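Long-range contact in UDP-N-acetylglucosamine 2-epimerase (Listeria monocytogenes, PDB 3OT5), which probably interconverts UDP-N-acetylglucosamine and UDP-N-acetylmannosamine by epimerising the sugar at C2: residues E331-L343 and D366-G378. Numbering follows the deposited sequence.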
loop_
_atom_site.group_PDB
_atom_site.type_symbol
_atom_site.label_atom_id
_atom_site.label_comp_id
_atom_site.label_asym_id
_atom_site.label_seq_id
_atom_site.Cartn_x
_atom_site.Cartn_y
_atom_site.Cartn_z
ATOM N N GLU A 331 8.087 -8.346 -6.915
ATOM C CA GLU A 331 9.003 -7.404 -6.304
ATOM C C GLU A 331 8.936 -7.630 -4.788
ATOM O O GLU A 331 9.716 -7.045 -4.040
ATOM C CB GLU A 331 8.651 -5.950 -6.641
ATOM C CG GLU A 331 8.571 -5.616 -8.148
ATOM C CD GLU A 331 7.298 -6.128 -8.823
ATOM O OE1 GLU A 331 6.373 -6.562 -8.096
ATOM O OE2 GLU A 331 7.215 -6.072 -10.079
ATOM N N ARG A 332 7.992 -8.477 -4.354
ATOM C CA ARG A 332 7.796 -8.840 -2.937
ATOM C C ARG A 332 8.402 -10.195 -2.561
ATOM O O ARG A 332 7.666 -11.123 -2.209
ATOM C CB ARG A 332 6.292 -8.885 -2.554
ATOM C CG ARG A 332 5.617 -7.567 -2.143
ATOM C CD ARG A 332 5.364 -6.599 -3.259
ATOM N NE ARG A 332 4.778 -5.357 -2.748
ATOM C CZ ARG A 332 4.467 -4.312 -3.508
ATOM N NH1 ARG A 332 4.670 -4.355 -4.825
ATOM N NH2 ARG A 332 3.942 -3.223 -2.955
ATOM N N PRO A 333 9.734 -10.333 -2.620
ATOM C CA PRO A 333 10.254 -11.646 -2.232
ATOM C C PRO A 333 10.128 -11.924 -0.723
ATOM O O PRO A 333 10.032 -13.093 -0.325
ATOM C CB PRO A 333 11.720 -11.584 -2.656
ATOM C CG PRO A 333 12.050 -10.123 -2.672
ATOM C CD PRO A 333 10.799 -9.439 -3.107
ATOM N N GLU A 334 10.113 -10.872 0.102
ATOM C CA GLU A 334 10.002 -11.038 1.562
ATOM C C GLU A 334 8.767 -11.868 1.926
ATOM O O GLU A 334 8.854 -12.864 2.672
ATOM C CB GLU A 334 9.930 -9.694 2.306
ATOM C CG GLU A 334 11.131 -8.729 2.150
ATOM C CD GLU A 334 11.168 -7.968 0.824
ATOM O OE1 GLU A 334 10.255 -8.125 -0.013
ATOM O OE2 GLU A 334 12.120 -7.196 0.628
ATOM N N GLY A 335 7.620 -11.457 1.394
ATOM C CA GLY A 335 6.365 -12.157 1.643
ATOM C C GLY A 335 6.461 -13.636 1.338
ATOM O O GLY A 335 5.913 -14.473 2.068
ATOM N N ILE A 336 7.148 -13.964 0.252
ATOM C CA ILE A 336 7.315 -15.360 -0.152
ATOM C C ILE A 336 8.188 -16.108 0.842
ATOM O O ILE A 336 7.842 -17.204 1.279
ATOM C CB ILE A 336 7.910 -15.474 -1.567
ATOM C CG1 ILE A 336 6.926 -14.890 -2.590
ATOM C CG2 ILE A 336 8.202 -16.945 -1.914
ATOM C CD1 ILE A 336 7.421 -14.947 -4.012
ATOM N N GLU A 337 9.312 -15.499 1.207
ATOM C CA GLU A 337 10.246 -16.088 2.155
ATOM C C GLU A 337 9.619 -16.218 3.549
ATOM O O GLU A 337 9.899 -17.175 4.273
ATOM C CB GLU A 337 11.537 -15.260 2.196
ATOM C CG GLU A 337 12.302 -15.289 0.870
ATOM C CD GLU A 337 13.503 -14.355 0.828
ATOM O OE1 GLU A 337 13.565 -13.398 1.632
ATOM O OE2 GLU A 337 14.376 -14.565 -0.041
ATOM N N ALA A 338 8.751 -15.273 3.906
ATOM C CA ALA A 338 8.085 -15.298 5.214
ATOM C C ALA A 338 6.989 -16.351 5.250
ATOM O O ALA A 338 6.750 -16.962 6.286
ATOM C CB ALA A 338 7.516 -13.932 5.558
ATOM N N GLY A 339 6.327 -16.572 4.119
ATOM C CA GLY A 339 5.264 -17.566 4.051
ATOM C C GLY A 339 3.873 -16.964 4.078
ATOM O O GLY A 339 2.881 -17.690 4.069
ATOM N N THR A 340 3.798 -15.633 4.107
ATOM C CA THR A 340 2.520 -14.935 4.105
ATOM C C THR A 340 1.917 -14.913 2.704
ATOM O O THR A 340 0.711 -14.697 2.547
ATOM C CB THR A 340 2.684 -13.470 4.538
ATOM O OG1 THR A 340 3.565 -12.808 3.625
ATOM C CG2 THR A 340 3.241 -13.381 5.952
ATOM N N LEU A 341 2.775 -15.122 1.704
ATOM C CA LEU A 341 2.414 -15.097 0.287
ATOM C C LEU A 341 2.904 -16.319 -0.476
ATOM O O LEU A 341 3.940 -16.889 -0.143
ATOM C CB LEU A 341 3.126 -13.925 -0.395
ATOM C CG LEU A 341 2.967 -12.474 0.060
ATOM C CD1 LEU A 341 3.801 -11.616 -0.837
ATOM C CD2 LEU A 341 1.533 -12.021 0.015
ATOM N N LYS A 342 2.185 -16.685 -1.530
ATOM C CA LYS A 342 2.607 -17.777 -2.399
ATOM C C LYS A 342 2.551 -17.333 -3.854
ATOM O O LYS A 342 1.500 -16.927 -4.347
ATOM C CB LYS A 342 1.799 -19.053 -2.184
ATOM C CG LYS A 342 2.137 -19.759 -0.872
ATOM C CD LYS A 342 1.615 -21.205 -0.837
ATOM C CE LYS A 342 2.039 -21.899 0.458
ATOM N NZ LYS A 342 1.702 -23.359 0.498
ATOM N N LEU A 343 3.705 -17.352 -4.519
ATOM C CA LEU A 343 3.769 -16.988 -5.922
ATOM C C LEU A 343 3.351 -18.238 -6.681
ATOM O O LEU A 343 4.068 -19.241 -6.680
ATOM C CB LEU A 343 5.178 -16.558 -6.315
ATOM C CG LEU A 343 5.339 -16.016 -7.734
ATOM C CD1 LEU A 343 4.522 -14.747 -7.899
ATOM C CD2 LEU A 343 6.787 -15.736 -8.030
ATOM N N ASP A 366 -3.417 -21.797 8.602
ATOM C CA ASP A 366 -2.919 -21.108 9.787
ATOM C C ASP A 366 -1.409 -20.865 9.705
ATOM O O ASP A 366 -0.896 -19.923 10.316
ATOM C CB ASP A 366 -3.308 -21.862 11.061
ATOM C CG ASP A 366 -4.803 -21.798 11.334
ATOM O OD1 ASP A 366 -5.510 -21.034 10.630
ATOM O OD2 ASP A 366 -5.270 -22.494 12.259
ATOM N N LYS A 367 -0.707 -21.719 8.957
ATOM C CA LYS A 367 0.724 -21.552 8.761
ATOM C C LYS A 367 0.943 -20.197 8.096
ATOM O O LYS A 367 1.797 -19.415 8.515
ATOM C CB LYS A 367 1.275 -22.665 7.880
ATOM C CG LYS A 367 2.770 -22.585 7.631
ATOM C CD LYS A 367 3.291 -23.771 6.809
ATOM C CE LYS A 367 3.058 -25.103 7.508
ATOM N NZ LYS A 367 3.669 -26.250 6.777
ATOM N N MET A 368 0.164 -19.915 7.058
ATOM C CA MET A 368 0.277 -18.631 6.375
ATOM C C MET A 368 -0.400 -17.538 7.194
ATOM O O MET A 368 0.114 -16.422 7.301
ATOM C CB MET A 368 -0.353 -18.690 4.995
ATOM C CG MET A 368 0.305 -19.678 4.052
ATOM S SD MET A 368 -0.443 -19.589 2.415
ATOM C CE MET A 368 -0.065 -17.903 1.956
ATOM N N ALA A 369 -1.548 -17.876 7.776
ATOM C CA ALA A 369 -2.330 -16.943 8.577
ATOM C C ALA A 369 -1.557 -16.392 9.771
ATOM O O ALA A 369 -1.762 -15.238 10.165
ATOM C CB ALA A 369 -3.617 -17.604 9.040
ATOM N N GLN A 370 -0.669 -17.198 10.347
ATOM C CA GLN A 370 0.112 -16.737 11.491
ATOM C C GLN A 370 1.548 -16.321 11.149
ATOM O O GLN A 370 2.240 -15.785 12.008
ATOM C CB GLN A 370 0.089 -17.758 12.641
ATOM C CG GLN A 370 -1.298 -17.930 13.250
ATOM C CD GLN A 370 -1.296 -18.750 14.530
ATOM O OE1 GLN A 370 -0.256 -18.924 15.179
ATOM N NE2 GLN A 370 -2.472 -19.232 14.920
ATOM N N ALA A 371 1.985 -16.551 9.911
ATOM C CA ALA A 371 3.333 -16.150 9.490
ATOM C C ALA A 371 3.491 -14.640 9.668
ATOM O O ALA A 371 2.576 -13.875 9.344
ATOM C CB ALA A 371 3.583 -16.535 8.047
ATOM N N ALA A 372 4.647 -14.222 10.188
ATOM C CA ALA A 372 4.933 -12.810 10.440
ATOM C C ALA A 372 4.983 -11.969 9.163
ATOM O O ALA A 372 5.749 -12.254 8.246
ATOM C CB ALA A 372 6.254 -12.654 11.223
ATOM N N ASN A 373 4.179 -10.916 9.120
ATOM C CA ASN A 373 4.159 -10.047 7.945
ATOM C C ASN A 373 5.471 -9.293 7.878
ATOM O O ASN A 373 5.752 -8.455 8.735
ATOM C CB ASN A 373 2.985 -9.074 8.000
ATOM C CG ASN A 373 2.805 -8.289 6.696
ATOM O OD1 ASN A 373 3.519 -8.505 5.704
ATOM N ND2 ASN A 373 1.839 -7.384 6.695
ATOM N N PRO A 374 6.289 -9.577 6.854
ATOM C CA PRO A 374 7.577 -8.902 6.762
ATOM C C PRO A 374 7.484 -7.447 6.350
ATOM O O PRO A 374 8.478 -6.738 6.420
ATOM C CB PRO A 374 8.296 -9.691 5.668
ATOM C CG PRO A 374 7.224 -10.185 4.807
ATOM C CD PRO A 374 6.060 -10.465 5.702
ATOM N N TYR A 375 6.305 -7.000 5.932
ATOM C CA TYR A 375 6.140 -5.616 5.469
ATOM C C TYR A 375 5.662 -4.647 6.549
ATOM O O TYR A 375 5.524 -3.445 6.285
ATOM C CB TYR A 375 5.221 -5.585 4.256
ATOM C CG TYR A 375 5.776 -6.436 3.141
ATOM C CD1 TYR A 375 6.847 -5.988 2.379
ATOM C CD2 TYR A 375 5.253 -7.686 2.865
ATOM C CE1 TYR A 375 7.381 -6.761 1.378
ATOM C CE2 TYR A 375 5.778 -8.474 1.845
ATOM C CZ TYR A 375 6.843 -7.999 1.108
ATOM O OH TYR A 375 7.391 -8.757 0.106
ATOM N N GLY A 376 5.432 -5.162 7.758
ATOM C CA GLY A 376 5.002 -4.318 8.869
ATOM C C GLY A 376 4.035 -4.961 9.845
ATOM O O GLY A 376 3.314 -5.891 9.494
ATOM N N ASP A 377 4.020 -4.437 11.068
ATOM C CA ASP A 377 3.139 -4.911 12.129
ATOM C C ASP A 377 2.023 -3.902 12.414
ATOM O O ASP A 377 1.204 -4.123 13.306
ATOM C CB ASP A 377 3.929 -5.172 13.413
ATOM C CG ASP A 377 4.613 -3.915 13.963
ATOM O OD1 ASP A 377 4.603 -2.841 13.302
ATOM O OD2 ASP A 377 5.189 -4.014 15.062
ATOM N N GLY A 378 1.992 -2.798 11.671
ATOM C CA GLY A 378 0.954 -1.784 11.867
ATOM C C GLY A 378 1.381 -0.634 12.767
ATOM O O GLY A 378 0.556 0.186 13.188
HETATM O O HOH W 1 3.268 -10.111 3.414
#
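Asn373 OD1 is gripped twice, and one grip leads across to Thr340. Water 1 takes a hydrogen bond from Thr340 OG1 (2.7 Å) and donates one to Asn373 OD1 (2.8 Å). Tyr375 N also donates to Asn373 OD1, from above the carbonyl plane, which makes an Asx turn. Asn373 ND2 binds the backbone of Glu314, so both ends of the amide are held. With chi1 at 60°, Thr340 OG1 sits between its own backbone N and carbonyl carbon. This sets CG2 anti to the carbonyl carbon, 3.5 Å from Ala371 O.

The Tyr375 side chain crosses that of Glu334 at about a right angle, with ring and carboxylate planes 69° apart. Its OH appears to donate to Glu334 OE1 and to accept from Gly335 N in the first turn of helix 333-338, but both bonds are less certain because the hydroxyl is modelled too close to a neighbour. Pro374 packs on the same helix: its CD lies 3.8 Å from Ala338 CB.

At the other end of the contact, Met368 bends at chi3 (62°). This brings its CE to 3.4 Å from Thr340 O, while SD lies 3.9 Å from Lys342 CE.

The contact joins the end of helix 362-370 and the chain after it to helix 333-338 and edge strand 341-343 of a six-stranded parallel sheet. This is the C-terminal Rossmann-like domain of a GT-B-type fold, as in related 2-epimerases.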